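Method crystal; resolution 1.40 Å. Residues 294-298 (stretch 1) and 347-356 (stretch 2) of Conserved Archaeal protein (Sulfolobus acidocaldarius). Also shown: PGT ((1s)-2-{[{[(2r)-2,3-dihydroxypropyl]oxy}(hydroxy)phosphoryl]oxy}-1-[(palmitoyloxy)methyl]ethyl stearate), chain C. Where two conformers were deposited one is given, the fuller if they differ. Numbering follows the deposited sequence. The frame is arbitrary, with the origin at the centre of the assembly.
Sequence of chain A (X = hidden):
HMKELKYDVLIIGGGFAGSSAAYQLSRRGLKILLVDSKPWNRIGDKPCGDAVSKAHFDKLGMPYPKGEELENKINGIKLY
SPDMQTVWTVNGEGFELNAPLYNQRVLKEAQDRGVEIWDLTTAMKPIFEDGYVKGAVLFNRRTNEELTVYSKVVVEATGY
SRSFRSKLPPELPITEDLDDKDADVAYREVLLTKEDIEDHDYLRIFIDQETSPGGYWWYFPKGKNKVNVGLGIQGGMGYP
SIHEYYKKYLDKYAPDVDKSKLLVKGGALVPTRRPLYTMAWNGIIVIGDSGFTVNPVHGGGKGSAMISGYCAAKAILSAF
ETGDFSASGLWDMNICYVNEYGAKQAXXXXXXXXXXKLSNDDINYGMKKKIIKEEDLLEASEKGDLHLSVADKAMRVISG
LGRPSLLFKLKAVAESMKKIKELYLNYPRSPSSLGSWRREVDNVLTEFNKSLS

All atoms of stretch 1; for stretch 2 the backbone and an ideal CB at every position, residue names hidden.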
# COMPACT_ATOMS: atom_id res chain seq x y z
N VAL A 294 1.39 -1.51 -1.86
CA VAL A 294 1.44 -1.57 -0.41
C VAL A 294 2.63 -2.41 0.09
O VAL A 294 2.95 -3.46 -0.50
CB VAL A 294 0.14 -2.18 0.09
CG1 VAL A 294 0.15 -2.33 1.61
CG2 VAL A 294 -1.03 -1.33 -0.37
N ASN A 295 3.27 -1.96 1.16
CA ASN A 295 4.32 -2.74 1.83
C ASN A 295 3.77 -4.10 2.31
O ASN A 295 2.83 -4.14 3.11
CB ASN A 295 4.85 -1.95 3.02
CG ASN A 295 6.06 -2.59 3.64
OD1 ASN A 295 5.98 -3.69 4.22
ND2 ASN A 295 7.20 -1.92 3.53
N PRO A 296 4.33 -5.21 1.81
CA PRO A 296 3.73 -6.51 2.15
C PRO A 296 3.88 -6.95 3.61
O PRO A 296 3.12 -7.81 4.06
CB PRO A 296 4.47 -7.50 1.24
CG PRO A 296 4.93 -6.65 0.08
CD PRO A 296 5.26 -5.31 0.68
N VAL A 297 4.85 -6.40 4.33
CA VAL A 297 5.07 -6.84 5.71
C VAL A 297 4.30 -6.00 6.72
O VAL A 297 3.74 -6.55 7.67
CB VAL A 297 6.56 -6.89 6.03
CG1 VAL A 297 6.78 -7.03 7.54
CG2 VAL A 297 7.19 -8.08 5.33
N HIS A 298 4.24 -4.69 6.53
CA HIS A 298 3.47 -3.90 7.49
C HIS A 298 2.13 -3.37 7.00
O HIS A 298 1.35 -2.88 7.80
CB HIS A 298 4.31 -2.80 8.18
CG HIS A 298 4.85 -1.75 7.26
ND1 HIS A 298 4.07 -1.04 6.37
CD2 HIS A 298 6.10 -1.24 7.15
CE1 HIS A 298 4.82 -0.16 5.74
NE2 HIS A 298 6.06 -0.26 6.19
N UNK A 347 11.04 -8.25 -2.17
CA UNK A 347 11.74 -8.93 -1.09
C UNK A 347 10.81 -9.17 0.10
O UNK A 347 10.80 -10.25 0.70
CB UNK A 347 12.96 -8.12 -0.65
N UNK A 348 10.02 -8.16 0.44
CA UNK A 348 9.12 -8.25 1.57
C UNK A 348 7.93 -9.16 1.30
O UNK A 348 7.33 -9.69 2.24
CB UNK A 348 8.63 -6.85 1.95
N UNK A 349 7.59 -9.38 0.03
CA UNK A 349 6.54 -10.32 -0.35
C UNK A 349 6.97 -11.73 0.10
O UNK A 349 6.18 -12.49 0.66
CB UNK A 349 6.28 -10.27 -1.86
N UNK A 350 8.24 -12.07 -0.11
CA UNK A 350 8.81 -13.33 0.38
C UNK A 350 8.78 -13.38 1.91
O UNK A 350 8.32 -14.36 2.51
CB UNK A 350 10.24 -13.50 -0.13
N UNK A 351 9.26 -12.32 2.55
CA UNK A 351 9.36 -12.29 4.00
C UNK A 351 7.98 -12.43 4.66
O UNK A 351 7.82 -13.20 5.61
CB UNK A 351 10.03 -10.99 4.45
N UNK A 352 6.99 -11.72 4.12
CA UNK A 352 5.61 -11.83 4.60
C UNK A 352 5.10 -13.28 4.63
O UNK A 352 4.44 -13.69 5.58
CB UNK A 352 4.69 -10.98 3.72
N UNK A 353 5.38 -14.03 3.57
CA UNK A 353 4.88 -15.39 3.45
C UNK A 353 5.43 -16.25 4.58
O UNK A 353 4.72 -17.07 5.17
CB UNK A 353 5.25 -15.99 2.09
N UNK A 354 6.70 -16.05 4.89
CA UNK A 354 7.32 -16.70 6.03
C UNK A 354 6.64 -16.30 7.35
O UNK A 354 6.24 -17.16 8.13
CB UNK A 354 8.81 -16.36 6.08
N UNK A 355 6.52 -14.99 7.59
CA UNK A 355 5.95 -14.52 8.84
C UNK A 355 4.53 -15.04 9.04
O UNK A 355 4.15 -15.42 10.15
CB UNK A 355 5.96 -12.99 8.88
N UNK A 356 3.74 -15.06 7.96
CA UNK A 356 2.35 -15.52 8.06
C UNK A 356 2.23 -17.01 8.42
O UNK A 356 1.18 -17.44 8.86
CB UNK A 356 1.63 -15.26 6.74
C48 PGT C . 1.74 -9.79 7.92
C47 PGT C . 1.43 -9.30 6.52
C46 PGT C . 0.11 -8.55 6.52
C45 PGT C . 0.18 -7.43 7.53
C44 PGT C . -0.77 -6.31 7.15
C43 PGT C . -1.98 -6.33 8.07
C42 PGT C . -2.99 -5.32 7.56
C41 PGT C . -2.39 -3.95 7.74
C40 PGT C . -3.49 -2.92 7.90
C39 PGT C . -2.93 -1.80 8.75
C38 PGT C . -1.69 -1.25 8.10
C37 PGT C . -1.05 -0.26 9.04
C36 PGT C . 0.13 0.36 8.34
C35 PGT C . 1.01 1.10 9.32
C34 PGT C . 2.15 1.76 8.56
C33 PGT C . 3.24 2.24 9.49
C32 PGT C . 3.84 3.55 9.00
C31 PGT C . 4.86 3.34 7.90
O31 PGT C . 4.71 3.96 6.86
O2 PGT C . 5.96 2.46 8.04
C2 PGT C . 7.21 3.04 8.34
C1 PGT C . 7.93 3.60 7.13
O3P PGT C . 7.16 3.77 5.95
P PGT C . 7.56 2.93 4.67
O1P PGT C . 7.90 1.55 5.20
O2P PGT C . 6.42 2.85 3.66
O4P PGT C . 8.84 3.52 3.92
C4 PGT C . 9.70 4.47 4.51
C5 PGT C . 10.89 4.75 3.62
O5 PGT C . 10.93 6.12 3.30
C6 PGT C . 10.78 3.93 2.35
O6 PGT C . 10.47 4.75 1.25
C3 PGT C . 8.19 2.01 8.89
O3 PGT C . 7.80 1.48 10.14
C11 PGT C . 8.18 0.13 10.29
O11 PGT C . 9.29 -0.22 9.96
C12 PGT C . 7.20 -0.87 10.86
C13 PGT C . 7.92 -2.10 11.37
C14 PGT C . 6.91 -3.09 11.90
C15 PGT C . 6.60 -4.14 10.85
C16 PGT C . 5.69 -5.20 11.43
C17 PGT C . 6.29 -6.56 11.15
C18 PGT C . 5.60 -7.63 11.97
C19 PGT C . 6.40 -8.92 11.91
C20 PGT C . 7.69 -8.79 12.70
C21 PGT C . 7.73 -9.86 13.77
C22 PGT C . 9.16 -10.30 14.03
C23 PGT C . 9.15 -11.70 14.59
C24 PGT C . 10.55 -12.27 14.60
C25 PGT C . 10.56 -13.61 13.89
C26 PGT C . 11.61 -13.60 12.81

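Stretch 2 runs as a helix through all its positions, with helical backbone angles open to most residues, though proline would forfeit an amide hydrogen and glycine is too flexible to favour a helix, so the choice at each position turns on where its CB points. Stretch 1 offers a largely apolar surface, the ring of P296 and the branches of V297, together with the carbonyl of P296 and the amide end of N295.

At position 347 the CB points sideways and has nothing of stretch 1 nearby. Almost any residue would do; it is S347, whose OG is hydrogen-bonded elsewhere in the structure.

Position 348 is different. Its CB points toward stretch 1, and the ideal CB lies 3.9 Å from both V297 CG2 and P296 CD. A medium-sized aliphatic side chain such as leucine, isoleucine or methionine suits this apolar corner, although the nearby N295 OD1 could also tempt a small donor. N295 OD1 already accepts hydrogen bonds from V297 N (2.9 Å) and H298 N (3.1 Å), so a hydrocarbon loses little. The residue is L348: its CB packs 4.0 Å from P296 CD, its CD2 lies 3.8 Å from V297 CG2, and its CD1 reaches within 3.5 Å of N295 ND2.

At 349 the CB turns away and only grazes P296 CG at 4.3 Å, so a polar residue able to serve its own helix is reasonable. D349 does so: its OD1 forms salt bridges with the side chains at 352 and 353.

Position 350 points away, leaving stretch 1 no say in its identity; it is I350.

Position 351 points sideways, its ideal CB 4.2 Å from V297 CG2. Aliphatic or aromatic residues could extend past this methyl. F351 places CD2 3.9 Å from V297 CG2, and the methyl approaches the ring obliquely.

At 352 the CB points toward stretch 1, the ideal CB lying 3.6 Å from P296 O and 4.2 Å from V297 CG2. A long chain with an apolar stem is attractive, and a donor might seek the carbonyl. R352 supplies the stem but does not bond that oxygen: its CD lies 3.4 Å from P296 O, which has no hydrogen-bond partner in the model. With chi3 near +80°, the chain bends so that R352 NH2 meets D349 OD1 at 2.9 Å in a salt bridge.

Position 353 is out of reach of stretch 1, leaving its choice to other surroundings. R353 turns back to the aspartate one helical turn earlier, R353 NE lying 3.0 Å from D349 OD1 in a salt bridge. Position 354 is equally remote; F354 brings the edge of its ring near PGT C26.

At 355 the CB points toward stretch 1 but stops short of contact, so a longer aliphatic chain is needed to reach V297 and the neighbouring lipid tail. L355 fits, its CD1 4.0 Å from V297 CG1 and 3.7 Å from PGT C19.

Finally, 356 points sideways without touching stretch 1, and a polar or a lipid-tolerant residue could serve. Q356 accepts a weak hydrogen bond at OE1 from R352 NH1 (3.0 Å), while its NE2 passes 3.9 Å from PGT C47.

Stretch 2 (347-356) SLDIFRRFLQ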
# COMPACT_ATOMS: atom_id res chain seq x y z
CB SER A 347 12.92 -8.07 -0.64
OG SER A 347 13.64 -8.68 0.41
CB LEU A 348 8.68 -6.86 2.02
CG LEU A 348 9.83 -6.05 2.62
CD1 LEU A 348 9.33 -4.66 2.95
CD2 LEU A 348 10.42 -6.73 3.86
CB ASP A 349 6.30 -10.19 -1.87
CG ASP A 349 5.05 -10.90 -2.39
OD1 ASP A 349 4.43 -11.71 -1.66
OD2 ASP A 349 4.72 -10.67 -3.57
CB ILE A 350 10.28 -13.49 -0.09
CG1 ILE A 350 10.35 -13.69 -1.60
CG2 ILE A 350 10.95 -14.64 0.62
CD1 ILE A 350 9.80 -15.02 -2.08
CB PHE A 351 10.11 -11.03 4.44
CG PHE A 351 10.55 -11.04 5.88
CD1 PHE A 351 11.15 -12.15 6.45
CD2 PHE A 351 10.41 -9.90 6.65
CE1 PHE A 351 11.56 -12.14 7.78
CE2 PHE A 351 10.82 -9.88 7.98
CZ PHE A 351 11.41 -11.01 8.53
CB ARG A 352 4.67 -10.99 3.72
CG ARG A 352 3.23 -11.52 3.69
CD ARG A 352 2.35 -10.83 2.69
NE ARG A 352 2.50 -11.30 1.31
CZ ARG A 352 1.74 -12.23 0.74
NH1 ARG A 352 0.78 -12.80 1.45
NH2 ARG A 352 1.89 -12.55 -0.53
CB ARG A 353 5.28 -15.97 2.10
CG ARG A 353 4.54 -15.33 0.94
CD ARG A 353 5.25 -15.58 -0.38
NE ARG A 353 4.72 -14.66 -1.38
CZ ARG A 353 4.05 -15.01 -2.47
NH1 ARG A 353 3.86 -16.29 -2.76
NH2 ARG A 353 3.60 -14.08 -3.29
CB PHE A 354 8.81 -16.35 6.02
CG PHE A 354 9.56 -16.78 7.26
CD1 PHE A 354 9.83 -18.12 7.50
CD2 PHE A 354 10.02 -15.83 8.15
CE1 PHE A 354 10.55 -18.50 8.64
CE2 PHE A 354 10.74 -16.20 9.28
CZ PHE A 354 11.00 -17.53 9.52
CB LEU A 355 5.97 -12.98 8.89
CG LEU A 355 7.37 -12.35 8.88
CD1 LEU A 355 7.24 -10.84 8.81
CD2 LEU A 355 8.19 -12.77 10.10
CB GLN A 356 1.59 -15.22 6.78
CG GLN A 356 1.29 -13.74 6.60
CD GLN A 356 0.66 -13.43 5.26
OE1 GLN A 356 1.07 -13.95 4.22
NE2 GLN A 356 -0.36 -12.57 5.27
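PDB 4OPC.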